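Local coordinates for uncharacterized protein (PDB 3LPZ) that probably acts in the Get pathway of tail-anchored protein biogenesis, as a Get4-family alpha-solenoid that binds Get5, at residues G26-E29 against E30-E33; T38-V41 against A42-S46; S60-Q63 against T64-S68; D93-S96 against R97-L101. All coordinates share one frame; numbering follows the deposited sequence.

Contact 1: G26-E29 against E30-E33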
loop_
_atom_site.group_PDB
_atom_site.type_symbol
_atom_site.label_atom_id
_atom_site.label_comp_id
_atom_site.label_asym_id
_atom_site.label_seq_id
_atom_site.Cartn_x
_atom_site.Cartn_y
_atom_site.Cartn_z
ATOM N N GLY A 26 -34.624 -8.164 15.445
ATOM C CA GLY A 26 -35.506 -7.994 14.299
ATOM C C GLY A 26 -35.123 -8.808 13.080
ATOM O O GLY A 26 -33.968 -9.199 12.921
ATOM N N GLN A 27 -36.118 -9.078 12.236
ATOM C CA GLN A 27 -35.908 -9.613 10.895
ATOM C C GLN A 27 -35.415 -8.503 9.942
ATOM O O GLN A 27 -35.477 -7.325 10.292
ATOM C CB GLN A 27 -37.209 -10.256 10.383
ATOM C CG GLN A 27 -37.569 -11.554 11.129
ATOM C CD GLN A 27 -36.580 -12.685 10.842
ATOM O OE1 GLN A 27 -36.452 -13.116 9.711
ATOM N NE2 GLN A 27 -35.892 -13.163 11.862
ATOM N N PRO A 28 -34.933 -8.873 8.736
ATOM C CA PRO A 28 -34.334 -7.850 7.857
ATOM C C PRO A 28 -35.165 -6.575 7.630
ATOM O O PRO A 28 -34.587 -5.483 7.667
ATOM C CB PRO A 28 -34.076 -8.614 6.562
ATOM C CG PRO A 28 -33.710 -9.998 7.072
ATOM C CD PRO A 28 -34.646 -10.239 8.246
ATOM N N GLU A 29 -36.485 -6.698 7.446
ATOM C CA GLU A 29 -37.320 -5.513 7.268
ATOM C C GLU A 29 -37.293 -4.563 8.484
ATOM O O GLU A 29 -37.168 -3.335 8.300
ATOM C CB GLU A 29 -38.737 -5.890 6.804
ATOM C CG GLU A 29 -38.735 -6.535 5.400
ATOM C CD GLU A 29 -40.108 -6.656 4.761
ATOM O OE1 GLU A 29 -41.118 -6.742 5.495
ATOM O OE2 GLU A 29 -40.172 -6.676 3.510
ATOM N N GLU A 30 -37.380 -5.108 9.707
ATOM C CA GLU A 30 -37.276 -4.289 10.918
ATOM C C GLU A 30 -35.878 -3.676 11.086
ATOM O O GLU A 30 -35.753 -2.560 11.572
ATOM C CB GLU A 30 -37.664 -5.093 12.168
ATOM C CG GLU A 30 -39.059 -4.792 12.720
ATOM C CD GLU A 30 -40.003 -4.174 11.699
ATOM O OE1 GLU A 30 -40.511 -4.914 10.822
ATOM O OE2 GLU A 30 -40.255 -2.946 11.786
ATOM N N GLN A 31 -34.851 -4.422 10.688
ATOM C CA GLN A 31 -33.458 -3.949 10.759
ATOM C C GLN A 31 -33.233 -2.776 9.814
ATOM O O GLN A 31 -32.591 -1.787 10.177
ATOM C CB GLN A 31 -32.484 -5.084 10.439
ATOM C CG GLN A 31 -32.448 -6.169 11.535
ATOM C CD GLN A 31 -31.643 -7.385 11.132
ATOM O OE1 GLN A 31 -31.721 -7.835 9.988
ATOM N NE2 GLN A 31 -30.881 -7.943 12.075
ATOM N N TYR A 32 -33.786 -2.888 8.608
ATOM C CA TYR A 32 -33.768 -1.795 7.639
ATOM C C TYR A 32 -34.480 -0.543 8.173
ATOM O O TYR A 32 -33.959 0.562 8.036
ATOM C CB TYR A 32 -34.349 -2.249 6.287
ATOM C CG TYR A 32 -34.509 -1.130 5.250
ATOM C CD1 TYR A 32 -33.401 -0.665 4.527
ATOM C CD2 TYR A 32 -35.768 -0.559 4.979
ATOM C CE1 TYR A 32 -33.530 0.360 3.575
ATOM C CE2 TYR A 32 -35.911 0.453 4.018
ATOM C CZ TYR A 32 -34.780 0.904 3.330
ATOM O OH TYR A 32 -34.875 1.896 2.384
ATOM N N GLU A 33 -35.653 -0.710 8.788
ATOM C CA GLU A 33 -36.383 0.432 9.371
ATOM C C GLU A 33 -35.580 1.115 10.488
ATOM O O GLU A 33 -35.544 2.347 10.581
ATOM C CB GLU A 33 -37.767 0.015 9.890
ATOM C CG GLU A 33 -38.756 -0.365 8.793
ATOM C CD GLU A 33 -39.243 0.840 7.967
ATOM O OE1 GLU A 33 -38.964 2.009 8.346
ATOM O OE2 GLU A 33 -39.914 0.617 6.932
#

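Contact 2: T38-V41 against A42-S46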
loop_
_atom_site.group_PDB
_atom_site.type_symbol
_atom_site.label_atom_id
_atom_site.label_comp_id
_atom_site.label_asym_id
_atom_site.label_seq_id
_atom_site.Cartn_x
_atom_site.Cartn_y
_atom_site.Cartn_z
ATOM N N THR A 38 -32.190 5.480 12.317
ATOM C CA THR A 38 -30.848 5.938 12.753
ATOM C C THR A 38 -30.375 7.140 11.914
ATOM O O THR A 38 -29.836 8.109 12.455
ATOM C CB THR A 38 -29.815 4.784 12.701
ATOM O OG1 THR A 38 -30.300 3.688 13.498
ATOM C CG2 THR A 38 -28.416 5.218 13.238
ATOM N N ARG A 39 -30.566 7.074 10.593
ATOM C CA ARG A 39 -30.187 8.188 9.701
ATOM C C ARG A 39 -30.897 9.468 10.097
ATOM O O ARG A 39 -30.276 10.537 10.106
ATOM C CB ARG A 39 -30.554 7.903 8.233
ATOM C CG ARG A 39 -29.788 6.778 7.574
ATOM C CD ARG A 39 -30.296 6.638 6.124
ATOM N NE ARG A 39 -30.200 7.896 5.374
ATOM C CZ ARG A 39 -31.064 8.306 4.435
ATOM N NH1 ARG A 39 -32.147 7.581 4.136
ATOM N NH2 ARG A 39 -30.854 9.472 3.817
ATOM N N LEU A 40 -32.206 9.372 10.355
ATOM C CA LEU A 40 -32.985 10.542 10.725
ATOM C C LEU A 40 -32.489 11.134 12.060
ATOM O O LEU A 40 -32.277 12.334 12.157
ATOM C CB LEU A 40 -34.490 10.216 10.788
ATOM C CG LEU A 40 -35.504 11.368 10.848
ATOM C CD1 LEU A 40 -35.526 12.245 9.551
ATOM C CD2 LEU A 40 -36.911 10.792 11.111
ATOM N N VAL A 41 -32.291 10.296 13.068
ATOM C CA VAL A 41 -31.832 10.794 14.363
ATOM C C VAL A 41 -30.434 11.459 14.253
ATOM O O VAL A 41 -30.215 12.580 14.785
ATOM C CB VAL A 41 -31.844 9.660 15.415
ATOM C CG1 VAL A 41 -31.249 10.121 16.700
ATOM C CG2 VAL A 41 -33.289 9.180 15.643
ATOM N N ALA A 42 -29.502 10.771 13.577
ATOM C CA ALA A 42 -28.170 11.304 13.375
ATOM C C ALA A 42 -28.222 12.642 12.615
ATOM O O ALA A 42 -27.512 13.598 12.978
ATOM C CB ALA A 42 -27.279 10.297 12.604
ATOM N N ALA A 43 -29.036 12.712 11.559
ATOM C CA ALA A 43 -29.151 13.958 10.780
ATOM C C ALA A 43 -29.667 15.116 11.652
ATOM O O ALA A 43 -29.171 16.244 11.547
ATOM C CB ALA A 43 -30.025 13.769 9.521
ATOM N N ARG A 44 -30.637 14.857 12.523
ATOM C CA ARG A 44 -31.052 15.916 13.467
ATOM C C ARG A 44 -29.917 16.427 14.366
ATOM O O ARG A 44 -29.758 17.641 14.510
ATOM C CB ARG A 44 -32.204 15.468 14.329
ATOM C CG ARG A 44 -33.529 15.446 13.575
ATOM C CD ARG A 44 -34.514 14.543 14.306
ATOM N NE ARG A 44 -35.797 14.462 13.618
ATOM C CZ ARG A 44 -36.739 13.566 13.902
ATOM N NH1 ARG A 44 -36.534 12.647 14.853
ATOM N NH2 ARG A 44 -37.878 13.573 13.216
ATOM N N TYR A 45 -29.133 15.521 14.969
ATOM C CA TYR A 45 -27.981 15.964 15.781
ATOM C C TYR A 45 -26.962 16.731 14.951
ATOM O O TYR A 45 -26.440 17.765 15.391
ATOM C CB TYR A 45 -27.300 14.798 16.531
ATOM C CG TYR A 45 -28.085 14.392 17.758
ATOM C CD1 TYR A 45 -28.201 15.260 18.853
ATOM C CD2 TYR A 45 -28.731 13.151 17.818
ATOM C CE1 TYR A 45 -28.934 14.888 19.989
ATOM C CE2 TYR A 45 -29.470 12.777 18.929
ATOM C CZ TYR A 45 -29.572 13.652 20.005
ATOM O OH TYR A 45 -30.288 13.273 21.112
ATOM N N SER A 46 -26.690 16.221 13.752
ATOM C CA SER A 46 -25.780 16.878 12.816
ATOM C C SER A 46 -26.223 18.295 12.473
ATOM O O SER A 46 -25.405 19.197 12.486
ATOM C CB SER A 46 -25.660 16.078 11.516
ATOM O OG SER A 46 -24.839 14.984 11.756
#

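Contact 3: S60-Q63 against T64-S68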
loop_
_atom_site.group_PDB
_atom_site.type_symbol
_atom_site.label_atom_id
_atom_site.label_comp_id
_atom_site.label_asym_id
_atom_site.label_seq_id
_atom_site.Cartn_x
_atom_site.Cartn_y
_atom_site.Cartn_z
ATOM N N SER A 60 -21.989 3.220 16.443
ATOM C CA SER A 60 -22.496 2.094 17.236
ATOM C C SER A 60 -23.497 1.274 16.430
ATOM O O SER A 60 -23.414 0.046 16.403
ATOM C CB SER A 60 -23.187 2.573 18.523
ATOM O OG SER A 60 -22.326 3.398 19.269
ATOM N N VAL A 61 -24.421 1.945 15.752
ATOM C CA VAL A 61 -25.485 1.249 15.030
ATOM C C VAL A 61 -24.963 0.582 13.742
ATOM O O VAL A 61 -25.415 -0.516 13.369
ATOM C CB VAL A 61 -26.705 2.172 14.724
ATOM C CG1 VAL A 61 -27.743 1.443 13.824
ATOM C CG2 VAL A 61 -27.376 2.702 16.047
ATOM N N SER A 62 -24.026 1.245 13.063
ATOM C CA SER A 62 -23.358 0.645 11.914
ATOM C C SER A 62 -22.718 -0.688 12.296
ATOM O O SER A 62 -22.901 -1.697 11.598
ATOM C CB SER A 62 -22.254 1.551 11.354
ATOM O OG SER A 62 -21.516 0.800 10.394
ATOM N N GLN A 63 -21.961 -0.682 13.390
ATOM C CA GLN A 63 -21.304 -1.902 13.854
ATOM C C GLN A 63 -22.326 -2.988 14.234
ATOM O O GLN A 63 -22.136 -4.185 13.897
ATOM C CB GLN A 63 -20.311 -1.609 14.985
ATOM C CG GLN A 63 -19.185 -0.681 14.496
ATOM C CD GLN A 63 -18.222 -0.257 15.574
ATOM O OE1 GLN A 63 -18.284 -0.758 16.684
ATOM N NE2 GLN A 63 -17.315 0.676 15.247
ATOM N N THR A 64 -23.408 -2.592 14.904
ATOM C CA THR A 64 -24.459 -3.580 15.221
ATOM C C THR A 64 -25.069 -4.224 13.974
ATOM O O THR A 64 -25.308 -5.454 13.933
ATOM C CB THR A 64 -25.580 -2.989 16.102
ATOM O OG1 THR A 64 -25.011 -2.526 17.328
ATOM C CG2 THR A 64 -26.635 -4.060 16.422
ATOM N N LEU A 65 -25.340 -3.400 12.960
ATOM C CA LEU A 65 -25.912 -3.913 11.717
ATOM C C LEU A 65 -24.933 -4.862 11.048
ATOM O O LEU A 65 -25.315 -5.940 10.602
ATOM C CB LEU A 65 -26.253 -2.776 10.766
ATOM C CG LEU A 65 -27.544 -2.024 11.100
ATOM C CD1 LEU A 65 -27.523 -0.612 10.537
ATOM C CD2 LEU A 65 -28.762 -2.801 10.597
ATOM N N LEU A 66 -23.668 -4.449 10.986
ATOM C CA LEU A 66 -22.616 -5.298 10.406
ATOM C C LEU A 66 -22.462 -6.633 11.148
ATOM O O LEU A 66 -22.282 -7.659 10.507
ATOM C CB LEU A 66 -21.259 -4.556 10.299
ATOM C CG LEU A 66 -21.254 -3.358 9.336
ATOM C CD1 LEU A 66 -19.991 -2.456 9.518
ATOM C CD2 LEU A 66 -21.363 -3.842 7.889
ATOM N N ARG A 67 -22.525 -6.611 12.479
ATOM C CA ARG A 67 -22.492 -7.854 13.285
ATOM C C ARG A 67 -23.718 -8.729 13.060
ATOM O O ARG A 67 -23.642 -9.930 13.230
ATOM C CB ARG A 67 -22.433 -7.561 14.782
ATOM C CG ARG A 67 -21.077 -7.219 15.282
ATOM C CD ARG A 67 -21.079 -7.013 16.777
ATOM N NE ARG A 67 -19.934 -6.187 17.141
ATOM C CZ ARG A 67 -18.694 -6.644 17.345
ATOM N NH1 ARG A 67 -18.406 -7.941 17.247
ATOM N NH2 ARG A 67 -17.729 -5.798 17.658
ATOM N N SER A 68 -24.850 -8.125 12.713
ATOM C CA SER A 68 -26.080 -8.882 12.495
ATOM C C SER A 68 -26.250 -9.306 11.049
ATOM O O SER A 68 -27.361 -9.556 10.619
ATOM C CB SER A 68 -27.302 -8.058 12.894
ATOM O OG SER A 68 -27.209 -7.594 14.228
HETATM O O HOH W 1 -16.463 -3.532 17.365
#

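Contact 4: D93-S96 against R97-L101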
loop_
_atom_site.group_PDB
_atom_site.type_symbol
_atom_site.label_atom_id
_atom_site.label_comp_id
_atom_site.label_asym_id
_atom_site.label_seq_id
_atom_site.Cartn_x
_atom_site.Cartn_y
_atom_site.Cartn_z
ATOM N N ASP A 93 -7.661 11.324 14.022
ATOM C CA ASP A 93 -7.127 11.173 15.366
ATOM C C ASP A 93 -7.436 9.757 15.870
ATOM O O ASP A 93 -8.043 8.946 15.144
ATOM C CB ASP A 93 -7.609 12.294 16.335
ATOM C CG ASP A 93 -9.106 12.199 16.712
ATOM O OD1 ASP A 93 -9.830 11.242 16.323
ATOM O OD2 ASP A 93 -9.576 13.120 17.422
ATOM N N GLY A 94 -7.017 9.454 17.096
ATOM C CA GLY A 94 -7.105 8.081 17.572
ATOM C C GLY A 94 -8.516 7.536 17.619
ATOM O O GLY A 94 -8.790 6.412 17.169
ATOM N N ALA A 95 -9.407 8.319 18.204
ATOM C CA ALA A 95 -10.798 7.901 18.396
ATOM C C ALA A 95 -11.576 7.785 17.072
ATOM O O ALA A 95 -12.369 6.850 16.902
ATOM C CB ALA A 95 -11.527 8.861 19.407
ATOM N N SER A 96 -11.368 8.721 16.147
ATOM C CA SER A 96 -12.085 8.666 14.842
ATOM C C SER A 96 -11.557 7.492 14.012
ATOM O O SER A 96 -12.341 6.731 13.423
ATOM C CB SER A 96 -11.974 9.987 14.068
ATOM O OG SER A 96 -10.610 10.368 13.868
ATOM N N ARG A 97 -10.230 7.322 14.004
ATOM C CA ARG A 97 -9.638 6.189 13.299
ATOM C C ARG A 97 -10.158 4.895 13.960
ATOM O O ARG A 97 -10.462 3.941 13.261
ATOM C CB ARG A 97 -8.097 6.216 13.350
ATOM C CG ARG A 97 -7.419 5.095 12.519
ATOM C CD ARG A 97 -5.903 4.910 12.877
ATOM N NE ARG A 97 -5.143 6.117 12.504
ATOM C CZ ARG A 97 -4.647 7.014 13.362
ATOM N NH1 ARG A 97 -4.765 6.861 14.702
ATOM N NH2 ARG A 97 -4.012 8.076 12.870
ATOM N N GLY A 98 -10.221 4.849 15.296
ATOM C CA GLY A 98 -10.681 3.631 15.970
ATOM C C GLY A 98 -12.116 3.248 15.592
ATOM O O GLY A 98 -12.441 2.067 15.415
ATOM N N LYS A 99 -12.988 4.242 15.476
ATOM C CA LYS A 99 -14.377 3.963 15.062
ATOM C C LYS A 99 -14.422 3.410 13.642
ATOM O O LYS A 99 -15.212 2.502 13.347
ATOM C CB LYS A 99 -15.241 5.218 15.183
ATOM C CG LYS A 99 -15.514 5.603 16.620
ATOM C CD LYS A 99 -16.395 6.859 16.715
ATOM C CE LYS A 99 -16.538 7.357 18.175
ATOM N NZ LYS A 99 -15.278 7.959 18.704
ATOM N N LEU A 100 -13.604 3.972 12.751
ATOM C CA LEU A 100 -13.601 3.528 11.342
ATOM C C LEU A 100 -13.041 2.102 11.222
ATOM O O LEU A 100 -13.593 1.282 10.463
ATOM C CB LEU A 100 -12.858 4.521 10.433
ATOM C CG LEU A 100 -13.554 5.898 10.335
ATOM C CD1 LEU A 100 -12.667 6.906 9.594
ATOM C CD2 LEU A 100 -14.908 5.802 9.605
ATOM N N LEU A 101 -11.989 1.802 11.989
ATOM C CA LEU A 101 -11.434 0.426 12.013
ATOM C C LEU A 101 -12.416 -0.561 12.621
ATOM O O LEU A 101 -12.492 -1.708 12.188
ATOM C CB LEU A 101 -10.078 0.367 12.771
ATOM C CG LEU A 101 -8.942 1.129 12.088
ATOM C CD1 LEU A 101 -7.763 1.205 13.035
ATOM C CD2 LEU A 101 -8.523 0.440 10.752
#

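Contact 1: G26-E29 against E30-E33
Gln-31 sets its CG beside its own backbone N (chi1 -69°) and then runs extended (chi2 172°), which carries its amide back past Gln-27 to Gly-26 and Pro-28. There Gln-31 OE1 comes to 3.4 Å from Pro-28 CA. The Pro-28 ring and the Gln-31 chain lie side by side and point the same way, with Pro-28 CG 4.1 Å from Gln-31 OE1. The other end of the amide, Gln-31 NE2, lies 3.4 Å from Gly-26 O, but the angle there is poor and no hydrogen bond forms. NE2 instead bonds to Ile-23 O, in the last turn of the preceding helix. That bond ties the start of one helix to the end of the one before it and helps fix the rotation of a buried amide.

Residues 26-33 make the turn between two helices of the alpha-solenoid and the first turn of the second. Gly-26 has left helical geometry after helix 11-25. Gln-27 takes the N-cap position, and Pro-28 begins helix 28-47. A proline fits here because N-H groups of the first turn have no helical acceptor before them. Gln-27 O accepts from Gln-31 N at 3.0 Å. The next two steps are Tyr-32 N to Pro-28 O (2.9 Å) and Glu-33 N to Glu-29 O (3.1 Å).

Tyr-32 CB rests 3.5 Å from Pro-28 O. On the next carbonyl, Glu-33 CG packs 3.4 Å from Glu-29 O. Gln-31 and Pro-28 also touch Gln-70, in the loop beyond helix 51-67.

Contact 2: T38-V41 against A42-S46
Leu-40 and Arg-44 make the side-chain contact on one flank of helix 28-47. Leu-40 CD2 sits over one face of the Arg-44 guanidinium, 3.5 Å above its plane and displaced toward the rim. Its nearest atom there is Arg-44 NH2, at 3.6 Å. The arginine chain is extended from CG to NE.

Apolar contact joins Val-41 and Tyr-45. Their side chains lie alongside each other, and Val-41 CG1 meets Tyr-45 CE2 at 3.9 Å. Tyr-45 has its CG beside the backbone N (chi1 -78°), which turns the ring back along the helix toward Val-41. Tyr-45 CD2 also comes to 3.4 Å from Val-41 O. Both side chains pack on Ile-15 of helix 11-25. Without the ring, as with an alanine in place of Tyr-45, Val-41 CG1 would probably lose its aromatic neighbour and a gap would open against Ile-15.

The hydrogen bonds are regular helical ones. Ala-42 N donates to Thr-38 O (2.9 Å). Tyr-45 N to Val-41 O (3.1 Å) belongs to the same series.

The chemistry differs between the two pairs. Leu-40 gives Arg-44 a nonpolar cover over one guanidinium face, and no polar bond joins the two side chains, while Val-41 and Tyr-45 share an apolar surface with the preceding helix.

Contact 3: S60-Q63 against T64-S68
Thr-64 is bonded twice to Ser-60 O. Its N donates at 3.0 Å and its OG1 at 3.2 Å, from opposite faces of the carbonyl plane. OG1 lies beside the backbone N (chi1 -60°), which aims it back down the helix. The same OG1 also bonds to Gln-20 NE2 of helix 11-25. Ser-68 repeats the double grip at the helix end: its N and OG both donate to Thr-64 O, with OG at 2.9 Å.

The remaining backbone bonds are helical, among them Arg-67 N to Gln-63 O at 2.8 Å. The ends of Gln-63 and Arg-67 are joined through one water. Both of its bonds are weak.

Apolar contact is made by Val-61 and Leu-65, whose side chains point the same way. Val-61 CG1 meets Leu-65 CD1 at 3.9 Å. One residue further on, Leu-66 CD1 lies 3.7 Å from Ser-62 OG. That hydroxyl bonds to Gly-74 O.

One side of this end of helix 51-67 packs against several parts of the solenoid. Val-61 touches Ile-23 of helix 11-25. Val-61 and Leu-65 both pack on Leu-77 of helix 71-88, while Gln-63, Leu-66 and Arg-67 touch Leu-106 in a loop.

Contact 4: D93-S96 against R97-L101
The backbone enters helix 94-104 at Asp-93, whose extended phi and psi (-153°/-180°) give way to helical values from Gly-94 on, and Arg-97 N donates to Asp-93 O at 3.0 Å.

Arg-97 has CB 3.3 Å from that same carbonyl oxygen. Its chain bends at chi3 (-65°), which brings the guanidinium back over the helix start. Asp-93 O then lies over one guanidinium face, 3.9 Å from NH1. The polar end has its main partner elsewhere: NE forms a salt bridge with Asp-135.

Ser-96 answers Asp-93 with two donors to one carboxylate oxygen. Its N reaches OD1 at 3.0 Å, nearly in line with the C-O bond. Its OG reaches OD1 at 2.7 Å from above the carboxylate plane. With a valine in place of Ser-96, OD1 has no hydroxyl donor, and the aspartate, held in this turn by the backbone N alone, would probably be freer to turn.

Lys-99 folds its end back at chi4, putting NZ 3.9 Å from Ala-95 CB. Its chain also packs on Val-55 and Ala-59 of helix 51-67. Leu-100 CG rests 3.4 Å from Ser-96 O, and its side chain is buried among Phe-85, Phe-117 and Trp-124.

An aspartate N-cap that accepts from the backbone N three residues on is a classic helix start. Here it opens one helix of the Get4 alpha-solenoid.

In the fold
The four contacts lie toward the N-terminal end of the solenoid, on three helices. Contacts 1 and 2 share helix 28-47, with centres about 18 Å apart and no touch between them. Contact 3, on helix 51-67, meets both. Gln-31 NE2 of contact 1 packs on Ser-68 CB at 3.7 Å, and Thr-38 OG1 of contact 2, which is hydrogen-bonded to Ala-34 O, packs on Val-61 CG1 at 3.4 Å. It also meets contact 4, where Gln-63 NE2 lies 3.4 Å from Lys-99 O as packing. Contact 3 therefore links the other three. Contacts 1 and 4 are farthest apart, with centres about 28 Å and nearest atoms about 18 Å from each other.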